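Local coordinates for protein cellulase (Bacillus sp. BG-CS10, PDB 5E09) that hydrolyses the beta-1,4-glucosidic links of cellulose, joining a family 5 glycoside hydrolase domain to a family 46 carbohydrate-binding module, at residues P40-E45 / I88-E93; L46-A51 / L92-Y97; T460-Y465 / T513-S518. One frame throughout, in Å; residues are numbered along the deposited sequence.

Contact 1 of 3, residues P40-E45 / I88-E93; sequences PRVTRE and IDWALE
Arg-44 reaches Glu-93 through a single arm of its guanidinium, NH2 of Arg-44 lying 3.1 Å from OE1 of Glu-93. With an N-H...O angle of 120° the hydrogen bond within this salt bridge is weak, and the guanidinium and carboxylate planes stand 77° apart, far from the flat two-pronged pairing these groups can adopt. The other arm, NH1, is modelled implausibly close to Glu-94 OE2; the charges pair, but the detail of that bond is doubtful.

On its way there the arginine crosses the indole of Trp-90 obliquely, with CD over its face. Arg-44 CD sits 3.5 Å from the centroid of the five-membered ring of Trp-90 in a CH-pi contact, and 3.4 Å from Trp-90 CG. CG of Arg-44 is anti to the backbone N and the chain bends at chi2 (68°), which sets CD down on the ring. The far end of the indole meets the chain just ahead of the arginine: Val-42 O approaches CZ3 of Trp-90 at 3.6 Å, near the ring plane at its edge, while Val-42 CG1 packs more loosely on the same CZ3 at 4.3 Å. Between Val-42 and Arg-44, Thr-43 is the N-cap of helix 44-52; its OG1 is bonded to Leu-46 N and also to Tyr-321 OH.

The start of one helix is thus tied to the last turn of the next by an arginine whose CD rests on a tryptophan, a surface contact between neighbouring outer helices of the TIM barrel of family 5 hydrolases.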
loop_
_atom_site.group_PDB
_atom_site.type_symbol
_atom_site.label_atom_id
_atom_site.label_comp_id
_atom_site.label_asym_id
_atom_site.label_seq_id
_atom_site.Cartn_x
_atom_site.Cartn_y
_atom_site.Cartn_z
ATOM N N PRO A 40 17.754 0.937 8.558
ATOM C CA PRO A 40 19.203 1.167 8.600
ATOM C C PRO A 40 19.612 2.290 7.655
ATOM O O PRO A 40 18.813 2.666 6.794
ATOM C CB PRO A 40 19.785 -0.169 8.139
ATOM C CG PRO A 40 18.705 -0.758 7.271
ATOM C CD PRO A 40 17.410 -0.344 7.915
ATOM N N ARG A 41 20.828 2.812 7.803
ATOM C CA ARG A 41 21.324 3.797 6.853
ATOM C C ARG A 41 21.419 3.157 5.477
ATOM O O ARG A 41 21.599 1.945 5.357
ATOM C CB ARG A 41 22.673 4.370 7.295
ATOM C CG ARG A 41 22.523 5.393 8.414
ATOM C CD ARG A 41 23.783 6.204 8.687
ATOM N NE ARG A 41 23.544 7.173 9.757
ATOM C CZ ARG A 41 24.393 8.132 10.112
ATOM N NH1 ARG A 41 25.553 8.263 9.482
ATOM N NH2 ARG A 41 24.081 8.963 11.099
ATOM N N VAL A 42 21.267 3.971 4.440
ATOM C CA VAL A 42 21.206 3.454 3.082
ATOM C C VAL A 42 22.554 2.878 2.667
ATOM O O VAL A 42 23.598 3.483 2.910
ATOM C CB VAL A 42 20.777 4.549 2.087
ATOM C CG1 VAL A 42 20.661 3.985 0.676
ATOM C CG2 VAL A 42 19.463 5.176 2.531
ATOM N N THR A 43 22.526 1.696 2.061
ATOM C CA THR A 43 23.741 1.078 1.554
ATOM C C THR A 43 23.746 1.102 0.032
ATOM O O THR A 43 22.692 1.202 -0.598
ATOM C CB THR A 43 23.892 -0.379 2.049
ATOM O OG1 THR A 43 22.882 -1.205 1.452
ATOM C CG2 THR A 43 23.784 -0.442 3.571
ATOM N N ARG A 44 24.935 1.027 -0.557
ATOM C CA ARG A 44 25.071 0.907 -2.003
ATOM C C ARG A 44 24.320 -0.323 -2.516
ATOM O O ARG A 44 23.739 -0.318 -3.610
ATOM C CB ARG A 44 26.551 0.820 -2.387
ATOM C CG ARG A 44 26.827 0.770 -3.876
ATOM C CD ARG A 44 26.469 2.087 -4.537
ATOM N NE ARG A 44 27.035 2.199 -5.877
ATOM C CZ ARG A 44 26.425 1.774 -6.978
ATOM N NH1 ARG A 44 25.229 1.204 -6.893
ATOM N NH2 ARG A 44 27.008 1.914 -8.162
ATOM N N GLU A 45 24.333 -1.376 -1.709
ATOM C CA GLU A 45 23.732 -2.642 -2.098
ATOM C C GLU A 45 22.213 -2.558 -2.118
ATOM O O GLU A 45 21.567 -3.273 -2.881
ATOM C CB GLU A 45 24.198 -3.763 -1.159
ATOM C CG GLU A 45 25.684 -4.076 -1.224
ATOM C CD GLU A 45 26.533 -3.176 -0.334
ATOM O OE1 GLU A 45 25.980 -2.252 0.308
ATOM O OE2 GLU A 45 27.766 -3.385 -0.288
ATOM N N ILE A 88 21.595 9.732 -3.830
ATOM C CA ILE A 88 21.167 10.169 -5.159
ATOM C C ILE A 88 22.209 9.829 -6.237
ATOM O O ILE A 88 21.862 9.401 -7.346
ATOM C CB ILE A 88 20.871 11.684 -5.167
ATOM C CG1 ILE A 88 19.631 11.972 -4.320
ATOM C CG2 ILE A 88 20.679 12.192 -6.591
ATOM C CD1 ILE A 88 19.267 13.435 -4.226
ATOM N N ASP A 89 23.485 10.008 -5.904
ATOM C CA ASP A 89 24.568 9.702 -6.835
ATOM C C ASP A 89 24.610 8.213 -7.134
ATOM O O ASP A 89 24.738 7.818 -8.288
ATOM C CB ASP A 89 25.918 10.167 -6.284
ATOM C CG ASP A 89 26.055 11.676 -6.281
ATOM O OD1 ASP A 89 25.288 12.345 -7.010
ATOM O OD2 ASP A 89 26.932 12.195 -5.559
ATOM N N TRP A 90 24.504 7.398 -6.087
ATOM C CA TRP A 90 24.460 5.946 -6.234
ATOM C C TRP A 90 23.351 5.517 -7.184
ATOM O O TRP A 90 23.558 4.678 -8.067
ATOM C CB TRP A 90 24.249 5.276 -4.879
ATOM C CG TRP A 90 25.445 5.297 -3.988
ATOM C CD1 TRP A 90 26.738 5.541 -4.348
ATOM C CD2 TRP A 90 25.460 5.055 -2.578
ATOM N NE1 TRP A 90 27.557 5.462 -3.248
ATOM C CE2 TRP A 90 26.796 5.167 -2.148
ATOM C CE3 TRP A 90 24.472 4.749 -1.638
ATOM C CZ2 TRP A 90 27.169 4.991 -0.819
ATOM C CZ3 TRP A 90 24.843 4.577 -0.318
ATOM C CH2 TRP A 90 26.182 4.697 0.080
ATOM N N ALA A 91 22.173 6.102 -6.992
ATOM C CA ALA A 91 21.015 5.755 -7.801
ATOM C C ALA A 91 21.185 6.208 -9.250
ATOM O O ALA A 91 20.780 5.506 -10.174
ATOM C CB ALA A 91 19.753 6.349 -7.193
ATOM N N LEU A 92 21.789 7.375 -9.452
ATOM C CA LEU A 92 22.076 7.834 -10.810
ATOM C C LEU A 92 23.095 6.911 -11.489
ATOM O O LEU A 92 22.974 6.619 -12.678
ATOM C CB LEU A 92 22.571 9.285 -10.801
ATOM C CG LEU A 92 21.499 10.328 -10.453
ATOM C CD1 LEU A 92 22.103 11.709 -10.250
ATOM C CD2 LEU A 92 20.407 10.365 -11.517
ATOM N N GLU A 93 24.078 6.438 -10.721
ATOM C CA GLU A 93 25.078 5.488 -11.212
ATOM C C GLU A 93 24.457 4.181 -11.695
ATOM O O GLU A 93 24.938 3.579 -12.653
ATOM C CB GLU A 93 26.102 5.175 -10.122
ATOM C CG GLU A 93 27.024 6.321 -9.759
ATOM C CD GLU A 93 27.854 6.012 -8.526
ATOM O OE1 GLU A 93 28.140 4.816 -8.292
ATOM O OE2 GLU A 93 28.208 6.957 -7.784
#

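Contact 2 of 3, residues L46-A51 / L92-Y97; sequences LIKTIA and LEEDLY
Ala-51 turns its methyl toward both Glu-94 and Leu-96: Ala-51 CB is 4.0 Å from Glu-94 CB and 4.1 Å from Leu-96 CD2. One turn earlier on the same helix, Ile-47 repeats the pattern with CG2, which meets Leu-96 CD1 at 4.0 Å and Glu-94 CG at 4.1 Å. The two methyls of the leucine are therefore shared between Ile-47 and Ala-51.

Glu-94 bends at chi2 (-67°), which brings CD up to the backbone of helix 44-52 at Lys-48, and OE2 of Glu-94 lies 3.7 Å from Lys-48 CB. The lysine offers only its aliphatic root here, since Lys-48 NZ remains 6.6 Å from Glu-94 OE2; the charge partner of the carboxylate is Arg-44.

Behind these side chains a Schellman motif ends helix 78-93. Asp-95, with positive phi, is its C-prime residue, Asp-95 N bonding to Leu-92 O at 2.9 Å and Leu-96 N turning back to Ala-91 O. The reversal sends Leu-96 toward helix 44-52 just before strand 97-100 begins. Ile-47 and Leu-96 both also pack on Ile-58 of strand 57-60 and on Ala-91 of helix 78-93, filling the layer between the two helices and the barrel wall.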
loop_
_atom_site.group_PDB
_atom_site.type_symbol
_atom_site.label_atom_id
_atom_site.label_comp_id
_atom_site.label_asym_id
_atom_site.label_seq_id
_atom_site.Cartn_x
_atom_site.Cartn_y
_atom_site.Cartn_z
ATOM N N LEU A 46 21.645 -1.690 -1.285
ATOM C CA LEU A 46 20.202 -1.454 -1.310
ATOM C C LEU A 46 19.773 -0.908 -2.668
ATOM O O LEU A 46 18.878 -1.455 -3.330
ATOM C CB LEU A 46 19.794 -0.484 -0.201
ATOM C CG LEU A 46 18.288 -0.270 -0.057
ATOM C CD1 LEU A 46 17.608 -1.599 0.164
ATOM C CD2 LEU A 46 17.973 0.682 1.085
ATOM N N ILE A 47 20.431 0.170 -3.078
ATOM C CA ILE A 47 20.174 0.804 -4.363
ATOM C C ILE A 47 20.395 -0.167 -5.517
ATOM O O ILE A 47 19.547 -0.300 -6.421
ATOM C CB ILE A 47 21.074 2.041 -4.556
ATOM C CG1 ILE A 47 21.006 2.946 -3.325
ATOM C CG2 ILE A 47 20.687 2.805 -5.810
ATOM C CD1 ILE A 47 19.609 3.444 -2.992
ATOM N N LYS A 48 21.534 -0.856 -5.482
ATOM C CA LYS A 48 21.853 -1.810 -6.537
ATOM C C LYS A 48 20.803 -2.916 -6.603
ATOM O O LYS A 48 20.445 -3.373 -7.683
ATOM C CB LYS A 48 23.246 -2.413 -6.331
ATOM C CG LYS A 48 23.504 -3.650 -7.183
ATOM C CD LYS A 48 24.979 -3.974 -7.321
ATOM C CE LYS A 48 25.163 -5.330 -7.978
ATOM N NZ LYS A 48 24.245 -6.361 -7.402
ATOM N N THR A 49 20.304 -3.336 -5.446
ATOM C CA THR A 49 19.282 -4.372 -5.396
ATOM C C THR A 49 18.004 -3.882 -6.065
ATOM O O THR A 49 17.406 -4.588 -6.880
ATOM C CB THR A 49 18.959 -4.792 -3.956
ATOM O OG1 THR A 49 20.158 -5.206 -3.287
ATOM C CG2 THR A 49 17.945 -5.929 -3.956
ATOM N N ILE A 50 17.592 -2.666 -5.718
ATOM C CA ILE A 50 16.401 -2.079 -6.323
ATOM C C ILE A 50 16.522 -2.018 -7.847
ATOM O O ILE A 50 15.558 -2.298 -8.568
ATOM C CB ILE A 50 16.129 -0.670 -5.759
ATOM C CG1 ILE A 50 15.707 -0.775 -4.287
ATOM C CG2 ILE A 50 15.070 0.054 -6.578
ATOM C CD1 ILE A 50 14.553 -1.730 -4.046
ATOM N N ALA A 51 17.708 -1.671 -8.344
ATOM C CA ALA A 51 17.916 -1.676 -9.793
ATOM C C ALA A 51 17.855 -3.096 -10.363
ATOM O O ALA A 51 17.195 -3.337 -11.375
ATOM C CB ALA A 51 19.237 -1.021 -10.143
ATOM N N LEU A 92 21.789 7.375 -9.452
ATOM C CA LEU A 92 22.076 7.834 -10.810
ATOM C C LEU A 92 23.095 6.911 -11.489
ATOM O O LEU A 92 22.974 6.619 -12.678
ATOM C CB LEU A 92 22.571 9.285 -10.801
ATOM C CG LEU A 92 21.499 10.328 -10.453
ATOM C CD1 LEU A 92 22.103 11.709 -10.250
ATOM C CD2 LEU A 92 20.407 10.365 -11.517
ATOM N N GLU A 93 24.078 6.438 -10.721
ATOM C CA GLU A 93 25.078 5.488 -11.212
ATOM C C GLU A 93 24.457 4.181 -11.695
ATOM O O GLU A 93 24.938 3.579 -12.653
ATOM C CB GLU A 93 26.102 5.175 -10.122
ATOM C CG GLU A 93 27.024 6.321 -9.759
ATOM C CD GLU A 93 27.854 6.012 -8.526
ATOM O OE1 GLU A 93 28.140 4.816 -8.292
ATOM O OE2 GLU A 93 28.208 6.957 -7.784
ATOM N N GLU A 94 23.397 3.738 -11.020
ATOM C CA GLU A 94 22.679 2.531 -11.422
ATOM C C GLU A 94 21.747 2.798 -12.596
ATOM O O GLU A 94 20.942 1.937 -12.959
ATOM C CB GLU A 94 21.878 1.964 -10.250
ATOM C CG GLU A 94 22.729 1.493 -9.089
ATOM C CD GLU A 94 23.573 0.280 -9.442
ATOM O OE1 GLU A 94 23.199 -0.455 -10.382
ATOM O OE2 GLU A 94 24.614 0.064 -8.784
ATOM N N ASP A 95 21.863 3.996 -13.168
ATOM C CA ASP A 95 21.043 4.445 -14.297
ATOM C C ASP A 95 19.558 4.559 -13.923
ATOM O O ASP A 95 18.680 4.475 -14.781
ATOM C CB ASP A 95 21.219 3.510 -15.503
ATOM C CG ASP A 95 22.585 3.647 -16.155
ATOM O OD1 ASP A 95 23.284 4.647 -15.867
ATOM O OD2 ASP A 95 22.961 2.757 -16.950
ATOM N N LEU A 96 19.285 4.757 -12.638
ATOM C CA LEU A 96 17.919 4.989 -12.185
ATOM C C LEU A 96 17.517 6.448 -12.376
ATOM O O LEU A 96 18.363 7.338 -12.332
ATOM C CB LEU A 96 17.763 4.608 -10.709
ATOM C CG LEU A 96 17.985 3.150 -10.312
ATOM C CD1 LEU A 96 18.014 3.018 -8.790
ATOM C CD2 LEU A 96 16.895 2.286 -10.908
ATOM N N TYR A 97 16.229 6.687 -12.600
ATOM C CA TYR A 97 15.682 8.028 -12.437
ATOM C C TYR A 97 15.450 8.240 -10.948
ATOM O O TYR A 97 15.123 7.289 -10.236
ATOM C CB TYR A 97 14.376 8.207 -13.203
ATOM C CG TYR A 97 14.489 8.161 -14.710
ATOM C CD1 TYR A 97 14.481 6.947 -15.395
ATOM C CD2 TYR A 97 14.554 9.333 -15.455
ATOM C CE1 TYR A 97 14.557 6.901 -16.778
ATOM C CE2 TYR A 97 14.632 9.299 -16.838
ATOM C CZ TYR A 97 14.635 8.081 -17.494
ATOM O OH TYR A 97 14.713 8.047 -18.869
#

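Contact 3 of 3, residues T460-Y465 / T513-S518; sequences TMEAVY and TFHFWS
His-515 donates from NE2 to Glu-462 OE1 across the two strands, at 2.8 Å and with an N-H...O angle of 153°. The oxygen lies close to the imidazole plane at the ring's edge, and the histidine meets it on its anti side, 31° out of the carboxylate plane. Glu-462 stands opposite Thr-513 and not His-515, so this bond runs diagonally; the glutamate chain runs extended beyond CG (chi2 -177°), carrying CD out toward the imidazole. The other oxygen, OE2, is bonded to Ser-478 OG, so both ends of the carboxylate are held.

Beneath this pair, strands 458-465 and 509-516 are antiparallel neighbours in the sheet of the C-terminal carbohydrate-binding domain, with strand 479-480 on the other side of 458-465. Thr-460 and His-515 make one hydrogen-bonded pair, with Thr-460 N to His-515 O at 3.0 Å and His-515 N to Thr-460 O at 2.9 Å. Glu-462 and Thr-513 make the next, Glu-462 N to Thr-513 O at 2.8 Å, with Thr-513 N returning to Glu-462 O.

Thr-460 lies alongside the histidine, Thr-460 CG2 touching His-515 CB at 3.7 Å and His-515 CG at 3.9 Å, and the imidazole also meets the ring of Phe-479. An alanine at His-515 would probably leave Glu-462 OE1 without its cross-strand donor and open a gap beside Thr-460 CG2 and Phe-479.

On the reverse face Met-461, present as selenomethionine, forms the non-hydrogen-bonded pair with Phe-514, Met-461 CG 4.1 Å from the centroid of the Phe-514 ring and over its face. Met-461 SE, placed obliquely, reaches Phe-514 CE1 at 3.6 Å in a Met-aromatic contact.

The contact thus sets a His-carboxylate hydrogen bond on one face against a Met-aromatic pair on the other, and the nearby carboxylate is likely to favour a protonated imidazole.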
loop_
_atom_site.group_PDB
_atom_site.type_symbol
_atom_site.label_atom_id
_atom_site.label_comp_id
_atom_site.label_asym_id
_atom_site.label_seq_id
_atom_site.Cartn_x
_atom_site.Cartn_y
_atom_site.Cartn_z
ATOM N N THR A 460 -12.546 -11.379 9.527
ATOM C CA THR A 460 -13.005 -10.159 10.185
ATOM C C THR A 460 -13.837 -10.447 11.432
ATOM O O THR A 460 -13.999 -11.596 11.817
ATOM C CB THR A 460 -13.822 -9.276 9.218
ATOM O OG1 THR A 460 -14.187 -8.059 9.877
ATOM C CG2 THR A 460 -15.074 -10.003 8.739
HETATM N N MSE A 461 -14.343 -9.393 12.069
HETATM C CA MSE A 461 -15.054 -9.525 13.343
HETATM C C MSE A 461 -16.191 -8.512 13.454
HETATM O O MSE A 461 -15.988 -7.314 13.244
HETATM C CB MSE A 461 -14.090 -9.348 14.532
HETATM C CG MSE A 461 -14.776 -9.426 15.898
HETATM SE SE MSE A 461 -13.715 -8.855 17.453
HETATM C CE MSE A 461 -13.845 -6.925 17.262
ATOM N N GLU A 462 -17.385 -8.997 13.776
ATOM C CA GLU A 462 -18.506 -8.119 14.082
ATOM C C GLU A 462 -18.642 -7.921 15.584
ATOM O O GLU A 462 -18.343 -8.819 16.367
ATOM C CB GLU A 462 -19.812 -8.671 13.520
ATOM C CG GLU A 462 -19.971 -8.530 12.025
ATOM C CD GLU A 462 -21.326 -9.028 11.548
ATOM O OE1 GLU A 462 -21.492 -10.260 11.398
ATOM O OE2 GLU A 462 -22.227 -8.187 11.331
ATOM N N ALA A 463 -19.101 -6.738 15.977
ATOM C CA ALA A 463 -19.360 -6.437 17.376
ATOM C C ALA A 463 -20.676 -5.689 17.508
ATOM O O ALA A 463 -20.808 -4.577 17.008
ATOM C CB ALA A 463 -18.228 -5.620 17.960
ATOM N N VAL A 464 -21.659 -6.299 18.165
ATOM C CA VAL A 464 -22.923 -5.603 18.419
ATOM C C VAL A 464 -23.291 -5.728 19.884
ATOM O O VAL A 464 -22.915 -6.689 20.529
ATOM C CB VAL A 464 -24.084 -6.151 17.566
ATOM C CG1 VAL A 464 -23.826 -5.914 16.083
ATOM C CG2 VAL A 464 -24.306 -7.626 17.851
ATOM N N TYR A 465 -24.016 -4.760 20.421
ATOM C CA TYR A 465 -24.475 -4.885 21.797
ATOM C C TYR A 465 -25.598 -5.903 21.872
ATOM O O TYR A 465 -26.158 -6.291 20.844
ATOM C CB TYR A 465 -24.936 -3.542 22.351
ATOM C CG TYR A 465 -23.802 -2.578 22.574
ATOM C CD1 TYR A 465 -22.840 -2.820 23.548
ATOM C CD2 TYR A 465 -23.686 -1.431 21.808
ATOM C CE1 TYR A 465 -21.797 -1.939 23.751
ATOM C CE2 TYR A 465 -22.652 -0.547 22.004
ATOM C CZ TYR A 465 -21.715 -0.802 22.975
ATOM O OH TYR A 465 -20.689 0.090 23.162
ATOM N N THR A 513 -18.874 -11.676 16.541
ATOM C CA THR A 513 -18.996 -12.711 15.529
ATOM C C THR A 513 -17.729 -12.747 14.700
ATOM O O THR A 513 -17.486 -11.837 13.919
ATOM C CB THR A 513 -20.193 -12.462 14.591
ATOM O OG1 THR A 513 -21.383 -12.283 15.363
ATOM C CG2 THR A 513 -20.373 -13.633 13.619
ATOM N N PHE A 514 -16.916 -13.784 14.864
ATOM C CA PHE A 514 -15.716 -13.911 14.039
ATOM C C PHE A 514 -16.012 -14.619 12.711
ATOM O O PHE A 514 -16.544 -15.737 12.691
ATOM C CB PHE A 514 -14.616 -14.643 14.804
ATOM C CG PHE A 514 -14.097 -13.877 15.988
ATOM C CD1 PHE A 514 -13.072 -12.957 15.836
ATOM C CD2 PHE A 514 -14.643 -14.066 17.250
ATOM C CE1 PHE A 514 -12.590 -12.247 16.922
ATOM C CE2 PHE A 514 -14.169 -13.358 18.345
ATOM C CZ PHE A 514 -13.139 -12.445 18.178
ATOM N N HIS A 515 -15.682 -13.935 11.617
ATOM C CA HIS A 515 -15.784 -14.484 10.269
ATOM C C HIS A 515 -14.431 -15.020 9.806
ATOM O O HIS A 515 -13.438 -14.268 9.733
ATOM C CB HIS A 515 -16.277 -13.426 9.272
ATOM C CG HIS A 515 -17.638 -12.874 9.580
ATOM N ND1 HIS A 515 -18.701 -12.985 8.709
ATOM C CD2 HIS A 515 -18.102 -12.184 10.650
ATOM C CE1 HIS A 515 -19.762 -12.397 9.231
ATOM N NE2 HIS A 515 -19.426 -11.904 10.411
ATOM N N PHE A 516 -14.418 -16.314 9.485
ATOM C CA PHE A 516 -13.238 -17.022 8.993
ATOM C C PHE A 516 -13.301 -17.215 7.480
ATOM O O PHE A 516 -14.380 -17.199 6.893
ATOM C CB PHE A 516 -13.101 -18.382 9.678
ATOM C CG PHE A 516 -12.780 -18.294 11.134
ATOM C CD1 PHE A 516 -13.776 -18.042 12.064
ATOM C CD2 PHE A 516 -11.479 -18.465 11.578
ATOM C CE1 PHE A 516 -13.478 -17.954 13.411
ATOM C CE2 PHE A 516 -11.177 -18.383 12.927
ATOM C CZ PHE A 516 -12.176 -18.123 13.841
ATOM N N TRP A 517 -12.144 -17.417 6.857
ATOM C CA TRP A 517 -12.074 -17.553 5.401
ATOM C C TRP A 517 -12.598 -18.891 4.875
ATOM O O TRP A 517 -12.861 -19.032 3.685
ATOM C CB TRP A 517 -10.637 -17.330 4.930
ATOM C CG TRP A 517 -10.335 -15.875 4.835
ATOM C CD1 TRP A 517 -9.525 -15.141 5.662
ATOM C CD2 TRP A 517 -10.876 -14.960 3.893
ATOM N NE1 TRP A 517 -9.520 -13.824 5.271
ATOM C CE2 TRP A 517 -10.355 -13.681 4.169
ATOM C CE3 TRP A 517 -11.763 -15.087 2.807
ATOM C CZ2 TRP A 517 -10.662 -12.548 3.433
ATOM C CZ3 TRP A 517 -12.080 -13.964 2.067
ATOM C CH2 TRP A 517 -11.532 -12.710 2.382
ATOM N N SER A 518 -12.754 -19.868 5.760
ATOM C CA SER A 518 -13.407 -21.121 5.402
ATOM C C SER A 518 -14.897 -20.912 5.150
ATOM O O SER A 518 -15.535 -21.692 4.442
ATOM C CB SER A 518 -13.227 -22.144 6.506
ATOM O OG SER A 518 -14.034 -21.788 7.615
#

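Contacts 1 and 2 are successive parts of one interface, their centres about 7 Å apart: both join helix 44-52 to the end of helix 78-93, share Leu-92 and Glu-93, and are linked by the packing of Ile-47 on Ala-91 and Val-42. Together they run from the surface inward to the wall of the catalytic TIM barrel. Contact 3 comes later in the chain, on strands 458-465 and 509-516. Its centre is about 46 and 45 Å from the centres of contacts 1 and 2, on the opposite side of the chain's centre, with no direct touch. The contacts lie in two modules of this trimodular enzyme, the hydrolase barrel and the C-terminal binding domain, which meet at Trp-517.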